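Local coordinates for DNA polymerase III subunit beta (Caulobacter crescentus, PDB 5WCE) that forms a ring-shaped head-to-tail homodimer around DNA and tethers DNA polymerases and other proteins to it, giving them processivity, at the interface of chains A and B. Sequence-based numbering; all coordinates share one arbitrary frame. Chains: chain A/B, DNA polymerase III subunit beta.

Contact 1: the interface of chains A and B. Residues chain A 80, 83-84, 87; chain B 281, 285-286.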
ATOM      1  N   THR A  80      10.191 -18.297   3.831  1.00 23.04           N
ATOM      2  CA  THR A  80       9.917 -19.351   2.854  1.00 23.56           C
ATOM      3  C   THR A  80       9.037 -20.465   3.434  1.00 23.03           C
ATOM      4  O   THR A  80       8.041 -20.909   2.797  1.00 22.72           O
ATOM      5  CB  THR A  80      11.222 -19.934   2.315  1.00 24.29           C
ATOM      6  OG1 THR A  80      11.947 -18.881   1.651  1.00 24.89           O
ATOM      7  CG2 THR A  80      10.981 -21.109   1.365  1.00 24.99           C
ATOM      8  N   GLU A  83       5.499 -18.963   3.760  1.00 24.74           N
ATOM      9  CA  GLU A  83       4.840 -18.869   2.465  1.00 25.54           C
ATOM     10  C   GLU A  83       4.404 -20.205   1.908  1.00 24.93           C
ATOM     11  O   GLU A  83       3.303 -20.318   1.401  1.00 24.40           O
ATOM     12  CB  GLU A  83       5.724 -18.109   1.479  1.00 27.78           C
ATOM     13  CG  GLU A  83       5.735 -16.605   1.839  1.00 28.85           C
ATOM     14  CD  GLU A  83       4.357 -15.993   1.574  1.00 30.02           C
ATOM     15  OE1 GLU A  83       3.830 -16.182   0.463  1.00 35.54           O
ATOM     16  OE2 GLU A  83       3.716 -15.473   2.461  1.00 32.41           O
ATOM     17  N   ILE A  84       5.242 -21.229   2.048  1.00 23.12           N
ATOM     18  CA  ILE A  84       4.858 -22.571   1.608  1.00 24.17           C
ATOM     19  C   ILE A  84       3.574 -23.004   2.339  1.00 23.39           C
ATOM     20  O   ILE A  84       2.603 -23.454   1.740  1.00 23.59           O
ATOM     21  CB  ILE A  84       5.985 -23.598   1.869  1.00 24.08           C
ATOM     22  CG1 ILE A  84       7.166 -23.398   0.887  1.00 24.92           C
ATOM     23  CG2 ILE A  84       5.480 -25.053   1.749  1.00 25.25           C
ATOM     24  CD1 ILE A  84       8.426 -24.122   1.317  1.00 24.59           C
ATOM     25  N   LYS A  87       0.290 -21.413   1.394  1.00 26.81           N
ATOM     26  CA  LYS A  87      -0.241 -21.795   0.112  1.00 27.76           C
ATOM     27  C   LYS A  87      -0.717 -23.235   0.082  1.00 27.69           C
ATOM     28  O   LYS A  87      -1.319 -23.630  -0.911  1.00 28.34           O
ATOM     29  CB  LYS A  87       0.813 -21.588  -0.967  1.00 28.11           C
ATOM     30  CG  LYS A  87       1.226 -20.153  -1.110  1.00 28.32           C
ATOM     31  CD  LYS A  87       2.349 -20.008  -2.132  1.00 29.34           C
ATOM     32  CE  LYS A  87       2.949 -18.587  -2.155  1.00 28.82           C
ATOM     33  NZ  LYS A  87       3.977 -18.570  -3.263  1.00 29.49           N
TER
ATOM     34  N   ASP B 281       1.964 -21.692  -8.036  1.00 21.79           N
ATOM     35  CA  ASP B 281       2.246 -20.759  -6.982  1.00 22.85           C
ATOM     36  C   ASP B 281       2.999 -21.403  -5.792  1.00 23.74           C
ATOM     37  O   ASP B 281       4.015 -20.842  -5.325  1.00 25.13           O
ATOM     38  CB  ASP B 281       0.936 -20.110  -6.538  1.00 23.86           C
ATOM     39  CG  ASP B 281       1.153 -18.927  -5.601  1.00 25.70           C
ATOM     40  OD1 ASP B 281       2.170 -18.271  -5.708  1.00 27.33           O
ATOM     41  OD2 ASP B 281       0.312 -18.696  -4.727  1.00 26.65           O
ATOM     42  N   THR B 285       7.246 -20.647  -4.885  1.00 31.72           N
ATOM     43  CA  THR B 285       7.663 -20.125  -3.614  1.00 34.16           C
ATOM     44  C   THR B 285       9.155 -20.180  -3.320  1.00 37.22           C
ATOM     45  O   THR B 285       9.689 -19.225  -2.750  1.00 37.12           O
ATOM     46  CB  THR B 285       6.943 -20.829  -2.466  1.00 33.69           C
ATOM     47  OG1 THR B 285       5.554 -20.819  -2.736  1.00 32.72           O
ATOM     48  CG2 THR B 285       7.210 -20.060  -1.150  1.00 35.74           C
ATOM     49  N   ILE B 286       9.841 -21.230  -3.748  1.00 40.04           N
ATOM     50  CA  ILE B 286      11.241 -21.325  -3.393  1.00 46.07           C
ATOM     51  C   ILE B 286      12.191 -20.521  -4.287  1.00 50.94           C
ATOM     52  O   ILE B 286      13.389 -20.602  -4.120  1.00 56.35           O
ATOM     53  CB  ILE B 286      11.717 -22.781  -3.295  1.00 46.81           C
ATOM     54  CG1 ILE B 286      11.629 -23.528  -4.603  1.00 45.09           C
ATOM     55  CG2 ILE B 286      10.940 -23.540  -2.247  1.00 47.84           C
ATOM     56  CD1 ILE B 286      12.769 -24.495  -4.638  1.00 45.21           C
TER

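Contact 2: the interface of chains A and B. Residues chain A 88-89, 111-113; chain B 282, 316-317.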
ATOM      1  N   LEU A  88      -0.456 -24.022   1.126  1.00 26.67           N
ATOM      2  CA  LEU A  88      -0.961 -25.381   1.164  1.00 27.80           C
ATOM      3  C   LEU A  88      -2.493 -25.396   1.266  1.00 29.36           C
ATOM      4  O   LEU A  88      -3.077 -24.473   1.772  1.00 28.48           O
ATOM      5  CB  LEU A  88      -0.318 -26.194   2.302  1.00 27.50           C
ATOM      6  CG  LEU A  88       1.186 -26.481   2.230  1.00 26.70           C
ATOM      7  CD1 LEU A  88       1.749 -27.074   3.512  1.00 26.33           C
ATOM      8  CD2 LEU A  88       1.475 -27.370   1.048  1.00 28.22           C
ATOM      9  N   PRO A  89      -3.153 -26.450   0.748  1.00 32.47           N
ATOM     10  CA  PRO A  89      -4.637 -26.470   0.831  1.00 35.03           C
ATOM     11  C   PRO A  89      -5.146 -26.386   2.275  1.00 35.87           C
ATOM     12  O   PRO A  89      -4.516 -26.941   3.176  1.00 34.70           O
ATOM     13  CB  PRO A  89      -5.019 -27.803   0.243  1.00 35.97           C
ATOM     14  CG  PRO A  89      -3.781 -28.411  -0.293  1.00 35.72           C
ATOM     15  CD  PRO A  89      -2.610 -27.728   0.297  1.00 33.44           C
ATOM     16  N   ARG A 111      -0.070 -33.570  -2.439  1.00 41.24           N
ATOM     17  CA  ARG A 111       0.796 -33.974  -3.548  1.00 42.67           C
ATOM     18  C   ARG A 111       1.992 -33.003  -3.744  1.00 40.77           C
ATOM     19  O   ARG A 111       2.600 -32.997  -4.818  1.00 41.10           O
ATOM     20  CB  ARG A 111      -0.097 -34.058  -4.819  1.00 46.71           C
ATOM     21  CG  ARG A 111      -1.255 -35.062  -4.657  1.00 49.61           C
ATOM     22  CD  ARG A 111      -1.025 -36.343  -5.439  1.00 52.88           C
ATOM     23  NE  ARG A 111      -1.513 -36.042  -6.768  1.00 55.41           N
ATOM     24  CZ  ARG A 111      -1.143 -36.570  -7.921  1.00 57.18           C
ATOM     25  NH1 ARG A 111      -0.271 -37.567  -8.037  1.00 57.12           N
ATOM     26  NH2 ARG A 111      -1.706 -36.061  -8.999  1.00 59.15           N
ATOM     27  N   SER A 112       2.253 -32.153  -2.750  1.00 36.46           N
ATOM     28  CA  SER A 112       3.422 -31.256  -2.713  1.00 36.55           C
ATOM     29  C   SER A 112       4.543 -31.772  -1.813  1.00 34.67           C
ATOM     30  O   SER A 112       4.278 -32.247  -0.682  1.00 33.29           O
ATOM     31  CB  SER A 112       3.058 -29.881  -2.101  1.00 36.05           C
ATOM     32  OG  SER A 112       1.897 -29.338  -2.657  1.00 39.27           O
ATOM     33  N   ARG A 113       5.782 -31.613  -2.274  1.00 33.65           N
ATOM     34  CA  ARG A 113       6.979 -31.941  -1.495  1.00 32.24           C
ATOM     35  C   ARG A 113       8.018 -30.846  -1.667  1.00 30.49           C
ATOM     36  O   ARG A 113       8.376 -30.498  -2.819  1.00 29.63           O
ATOM     37  CB  ARG A 113       7.551 -33.264  -1.953  1.00 34.79           C
ATOM     38  CG  ARG A 113       8.701 -33.795  -1.102  1.00 36.31           C
ATOM     39  CD  ARG A 113       9.233 -35.047  -1.774  1.00 40.65           C
ATOM     40  NE  ARG A 113      10.301 -35.684  -1.056  1.00 43.03           N
ATOM     41  CZ  ARG A 113      10.150 -36.480   0.002  1.00 46.86           C
ATOM     42  NH1 ARG A 113       8.942 -36.692   0.546  1.00 49.37           N
ATOM     43  NH2 ARG A 113      11.228 -37.030   0.580  1.00 47.05           N
TER
ATOM     44  N   ARG B 282       2.545 -22.582  -5.364  1.00 23.45           N
ATOM     45  CA  ARG B 282       3.260 -23.324  -4.348  1.00 25.12           C
ATOM     46  C   ARG B 282       4.749 -23.588  -4.677  1.00 25.61           C
ATOM     47  O   ARG B 282       5.663 -23.187  -3.931  1.00 25.80           O
ATOM     48  CB  ARG B 282       2.573 -24.659  -4.007  1.00 26.09           C
ATOM     49  CG  ARG B 282       1.513 -24.547  -2.942  1.00 26.69           C
ATOM     50  CD  ARG B 282       1.047 -25.884  -2.508  1.00 27.59           C
ATOM     51  NE  ARG B 282       0.227 -26.537  -3.527  1.00 27.50           N
ATOM     52  CZ  ARG B 282      -1.069 -26.312  -3.720  1.00 27.35           C
ATOM     53  NH1 ARG B 282      -1.755 -25.459  -2.978  1.00 28.05           N
ATOM     54  NH2 ARG B 282      -1.696 -26.964  -4.700  1.00 27.55           N
ATOM     55  N   VAL B 316       8.472 -29.784  -5.662  1.00 32.53           N
ATOM     56  CA  VAL B 316       7.781 -30.598  -6.639  1.00 31.63           C
ATOM     57  C   VAL B 316       6.302 -30.755  -6.291  1.00 30.96           C
ATOM     58  O   VAL B 316       5.957 -31.092  -5.142  1.00 29.31           O
ATOM     59  CB  VAL B 316       8.381 -31.988  -6.716  1.00 34.12           C
ATOM     60  CG1 VAL B 316       7.749 -32.849  -7.798  1.00 33.91           C
ATOM     61  CG2 VAL B 316       9.875 -31.845  -6.965  1.00 37.05           C
ATOM     62  N   GLU B 317       5.435 -30.630  -7.304  1.00 29.00           N
ATOM     63  CA  GLU B 317       4.033 -31.040  -7.175  1.00 28.25           C
ATOM     64  C   GLU B 317       3.495 -31.727  -8.430  1.00 27.42           C
ATOM     65  O   GLU B 317       3.750 -31.245  -9.531  1.00 24.75           O
ATOM     66  CB  GLU B 317       3.183 -29.816  -6.818  1.00 28.61           C
ATOM     67  CG  GLU B 317       1.711 -30.166  -6.601  1.00 29.07           C
ATOM     68  CD  GLU B 317       0.971 -29.142  -5.779  1.00 29.86           C
ATOM     69  OE1 GLU B 317       1.607 -28.220  -5.213  1.00 30.24           O
ATOM     70  OE2 GLU B 317      -0.277 -29.236  -5.740  1.00 31.02           O
TER

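Contact 1: the interface of chains A and B
A:Lys87 puts its ammonium group into the C-terminal end of helix 273-284 of the other protomer, at one of the two head-to-tail joints that close the beta sliding clamp ring. Oxygens of B:Thr285 and B:Asp281 receive it. NZ of A:Lys87 donates to the hydroxyl OG1 of B:Thr285 at 2.8 Å, the ends of the two side chains meeting head-on. The same NZ donates to the backbone carbonyl O of B:Asp281 at 3.1 Å, coming from above the carbonyl plane, 55° out of it. A further partner is OD1 of the B:Asp281 carboxylate, also at 3.1 Å, in a salt bridge that again approaches from above the plane of the acceptor. The lysine chain passes the aspartate at about a right angle, and the methylene CD of A:Lys87 lies 3.8 Å from the carboxylate carbon CG of B:Asp281.

Beside this polar cluster, B:Thr285 turns its methyl toward helix 78-87 of chain A. CG2 of B:Thr285 rests 3.6 Å from CB of A:Glu83 and 3.9 Å from CG1 of A:Ile84. The threonine thus divides its work: its hydroxyl takes the lysine and its methyl packs on the helix one turn earlier.

Further out, OG1 of B:Thr285 donates to the carbonyl O of B:Asp281 at 3.0 Å. That bond would point the hydroxyl hydrogen at the carbonyl and leave the oxygen's lone pairs for A:Lys87, while the carbonyl takes both donors. On the other side, A:Lys87 is extended beyond CG (chi2 176°, chi4 -177°), which carries NZ across the joint from the last residue of its helix. The carbonyl at the C-terminal helix end and the nearby carboxylate would both be expected to stabilise a positive charge on the lysine.

Contact 2: the interface of chains A and B
An antiparallel beta bridge between strand 112-116 of chain A and strand 314-320 of chain B carries the sheet of the sliding clamp across the subunit boundary. A:Arg113 and B:Val316 form a reciprocal backbone pair: N of A:Arg113 donates to O of B:Val316 at 2.9 Å, and N of B:Val316 returns a bond of 2.9 Å to O of A:Arg113. The second bond is almost straight, 176° at its hydrogen. The main chain makes these bonds, which suggests that the pair's side chains matter little for the register.

At the neighbouring bridge pair, A:Ser112 and B:Glu317, side chains take over. The hydroxyl OG of A:Ser112 donates to the carboxylate oxygen OE1 of B:Glu317 at 2.8 Å, dropping onto it from above the carboxylate plane, 80° out of it. The glutamate chain is extended, CG anti to the backbone N (chi1 -177°), and CG of B:Glu317 passes the carbonyl O of A:Arg111 at 3.5 Å.

Behind the carboxylate stands B:Arg282, from helix 273-284 of the same protomer. It grips B:Glu317 side-on: NE meets OE1 at 2.8 Å and NH2 meets OE2 at 2.9 Å, both through syn lone pairs and close to the guanidinium plane. This fork fixes the carboxylate edge to edge with the guanidinium, so OE1 keeps one face turned to the serine while accepting from both donors. An alanine in place of B:Glu317 would probably leave the A:Ser112 hydroxyl without its acceptor across the joint and the B:Arg282 guanidinium without its counter-charge, free to swing.

The arginine also touches chain A itself. Bending at chi3, B:Arg282 presents CD to the methyl CD2 of A:Leu88 at 3.9 Å, the two side chains crossing at about a right angle, while its NH1 end lies by the ring of A:Pro89.

Contact 1 and contact 2 belong to the same joint between chains A and B, with the centres of their C-alpha atoms about 9 Å apart. Helix 273-284 of chain B serves both: consecutive residues B:Asp281 and B:Arg282 point one to the helical layer and one toward the sheet. On chain A the step from A:Lys87 to A:Leu88 and A:Pro89 likewise leads from contact 1 to contact 2. The joint is therefore fastened in two layers, helix ends toward the central hole and bridged strands outside, and two-fold symmetry repeats it at the opposite joint, closing the ring around DNA.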